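Lmo1076 protein (Listeria monocytogenes serovar 1/2a, PDB 3FI7) is a secreted, virulence-associated autolysin whose GH73 catalytic domain, the part described here, hydrolyses peptidoglycan as an N-acetylglucosaminidase. Local coordinates at residues 75-80 / 109-114. Sequence-based numbering, arbitrary orientation.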
loop_
_atom_site.group_PDB
_atom_site.type_symbol
_atom_site.label_atom_id
_atom_site.label_comp_id
_atom_site.label_asym_id
_atom_site.label_seq_id
_atom_site.Cartn_x
_atom_site.Cartn_y
_atom_site.Cartn_z
ATOM N N ASN A 75 10.135 2.856 -12.409
ATOM C CA ASN A 75 8.907 2.138 -12.733
ATOM C C ASN A 75 7.739 2.513 -11.828
ATOM O O ASN A 75 6.614 2.657 -12.292
ATOM C CB ASN A 75 9.165 0.637 -12.680
ATOM C CG ASN A 75 10.365 0.237 -13.512
ATOM O OD1 ASN A 75 10.408 0.493 -14.719
ATOM N ND2 ASN A 75 11.354 -0.377 -12.871
ATOM N N TYR A 76 8.016 2.644 -10.533
ATOM C CA TYR A 76 7.037 3.151 -9.575
ATOM C C TYR A 76 5.828 2.239 -9.403
ATOM O O TYR A 76 4.788 2.680 -8.930
ATOM C CB TYR A 76 6.569 4.550 -9.992
ATOM C CG TYR A 76 7.684 5.572 -10.059
ATOM C CD1 TYR A 76 8.156 6.042 -11.281
ATOM C CD2 TYR A 76 8.269 6.065 -8.898
ATOM C CE1 TYR A 76 9.182 6.982 -11.339
ATOM C CE2 TYR A 76 9.290 6.999 -8.946
ATOM C CZ TYR A 76 9.740 7.457 -10.166
ATOM O OH TYR A 76 10.754 8.387 -10.200
ATOM N N ASN A 77 5.973 0.974 -9.777
ATOM C CA ASN A 77 4.864 0.020 -9.776
ATOM C C ASN A 77 4.808 -0.714 -8.437
ATOM O O ASN A 77 5.385 -1.803 -8.281
ATOM C CB ASN A 77 5.038 -0.956 -10.957
ATOM C CG ASN A 77 3.828 -1.856 -11.183
ATOM O OD1 ASN A 77 3.020 -2.089 -10.284
ATOM N ND2 ASN A 77 3.714 -2.385 -12.403
ATOM N N LEU A 78 4.118 -0.111 -7.470
ATOM C CA LEU A 78 4.128 -0.605 -6.092
ATOM C C LEU A 78 3.411 -1.931 -5.935
ATOM O O LEU A 78 3.750 -2.730 -5.063
ATOM C CB LEU A 78 3.500 0.416 -5.138
ATOM C CG LEU A 78 4.194 1.779 -5.051
ATOM C CD1 LEU A 78 3.310 2.773 -4.296
ATOM C CD2 LEU A 78 5.587 1.660 -4.412
ATOM N N PHE A 79 2.413 -2.173 -6.772
ATOM C CA PHE A 79 1.581 -3.348 -6.574
ATOM C C PHE A 79 1.908 -4.474 -7.557
ATOM O O PHE A 79 1.237 -5.498 -7.575
ATOM C CB PHE A 79 0.103 -2.953 -6.608
ATOM C CG PHE A 79 -0.263 -1.912 -5.588
ATOM C CD1 PHE A 79 -0.703 -2.282 -4.325
ATOM C CD2 PHE A 79 -0.151 -0.562 -5.883
ATOM C CE1 PHE A 79 -1.042 -1.319 -3.375
ATOM C CE2 PHE A 79 -0.490 0.399 -4.943
ATOM C CZ PHE A 79 -0.935 0.018 -3.683
ATOM N N GLY A 80 2.956 -4.291 -8.356
ATOM C CA GLY A 80 3.365 -5.312 -9.311
ATOM C C GLY A 80 2.296 -5.631 -10.345
ATOM O O GLY A 80 2.098 -6.784 -10.716
ATOM N N ASN A 109 5.394 -8.341 -18.866
ATOM C CA ASN A 109 5.357 -6.894 -18.971
ATOM C C ASN A 109 4.617 -6.315 -17.784
ATOM O O ASN A 109 3.508 -6.741 -17.460
ATOM C CB ASN A 109 4.685 -6.453 -20.269
ATOM C CG ASN A 109 5.480 -6.846 -21.495
ATOM O OD1 ASN A 109 6.691 -6.639 -21.555
ATOM N ND2 ASN A 109 4.801 -7.417 -22.481
ATOM N N PHE A 110 5.237 -5.342 -17.135
ATOM C CA PHE A 110 4.631 -4.709 -15.981
ATOM C C PHE A 110 4.409 -3.245 -16.277
ATOM O O PHE A 110 5.202 -2.625 -16.997
ATOM C CB PHE A 110 5.529 -4.871 -14.761
ATOM C CG PHE A 110 5.615 -6.281 -14.257
ATOM C CD1 PHE A 110 6.592 -7.146 -14.741
ATOM C CD2 PHE A 110 4.724 -6.743 -13.291
ATOM C CE1 PHE A 110 6.683 -8.456 -14.263
ATOM C CE2 PHE A 110 4.808 -8.048 -12.802
ATOM C CZ PHE A 110 5.789 -8.909 -13.292
ATOM N N ALA A 111 3.332 -2.693 -15.727
ATOM C CA ALA A 111 3.026 -1.282 -15.941
ATOM C C ALA A 111 4.190 -0.430 -15.462
ATOM O O ALA A 111 4.870 -0.778 -14.486
ATOM C CB ALA A 111 1.735 -0.893 -15.218
ATOM N N LYS A 112 4.422 0.674 -16.163
ATOM C CA LYS A 112 5.443 1.648 -15.798
ATOM C C LYS A 112 4.740 2.984 -15.600
ATOM O O LYS A 112 4.114 3.496 -16.526
ATOM C CB LYS A 112 6.472 1.761 -16.922
ATOM C CG LYS A 112 7.674 2.657 -16.636
ATOM C CD LYS A 112 8.455 2.903 -17.931
ATOM C CE LYS A 112 9.955 3.025 -17.693
ATOM N NZ LYS A 112 10.303 4.212 -16.866
ATOM N N TYR A 113 4.836 3.539 -14.396
ATOM C CA TYR A 113 4.101 4.755 -14.045
ATOM C C TYR A 113 5.025 5.959 -13.955
ATOM O O TYR A 113 6.223 5.804 -13.717
ATOM C CB TYR A 113 3.400 4.589 -12.685
ATOM C CG TYR A 113 2.454 3.419 -12.591
ATOM C CD1 TYR A 113 1.132 3.528 -13.004
ATOM C CD2 TYR A 113 2.877 2.209 -12.076
ATOM C CE1 TYR A 113 0.260 2.453 -12.911
ATOM C CE2 TYR A 113 2.021 1.131 -11.986
ATOM C CZ TYR A 113 0.714 1.258 -12.398
ATOM O OH TYR A 113 -0.134 0.175 -12.291
ATOM N N PRO A 114 4.461 7.172 -14.115
ATOM C CA PRO A 114 5.198 8.435 -13.946
ATOM C C PRO A 114 5.672 8.629 -12.509
ATOM O O PRO A 114 6.714 9.244 -12.274
ATOM C CB PRO A 114 4.157 9.504 -14.294
ATOM C CG PRO A 114 3.143 8.789 -15.144
ATOM C CD PRO A 114 3.088 7.391 -14.598
HETATM O O HOH W 1 0.952 -0.549 -9.113
#
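The side chain of N77 lies across one edge of the Y113 ring, with N77 CG 3.6 Å from Y113 CE2. The amide plane and the ring stand nearly perpendicular, 84° apart. N77 opens a type I beta turn, N77 to G80, in the GH73 glucosaminidase domain of lysozyme-like fold. The contact ties this turn, in the loop between helix 52-63 and the two-stranded antiparallel sheet, to the end of strand 104-111. N77 CG sits anti to the backbone N (chi1 -171°), which brings the amide over to the strand. There N77 ND2 donates to A111 O at 2.9 Å. This bond is bent, and A111 O is tilted out of the amide plane. N77 OD1 accepts from I81 N and from a water at 2.8 Å, so both ends of the amide are gripped. The same water accepts from F79 N. Y113 OH is hydrogen-bonded to D122 OD1 of helix 116-129.

Two residues past the strand end, Y113 N donates to N75 O at 2.9 Å in a nearly straight bond (169°). The K112 chain runs past N75 OD1, and its NZ reaches P74 O. Beside this, Y76 CB meets Y113 CB at 4.2 Å. The Y76 ring turns an edge to the backbone, with Y76 CD1 3.1 Å from Y113 O. At the turn's far end, G80 O lies in the plane of the F110 ring, 3.6 Å from F110 CE2.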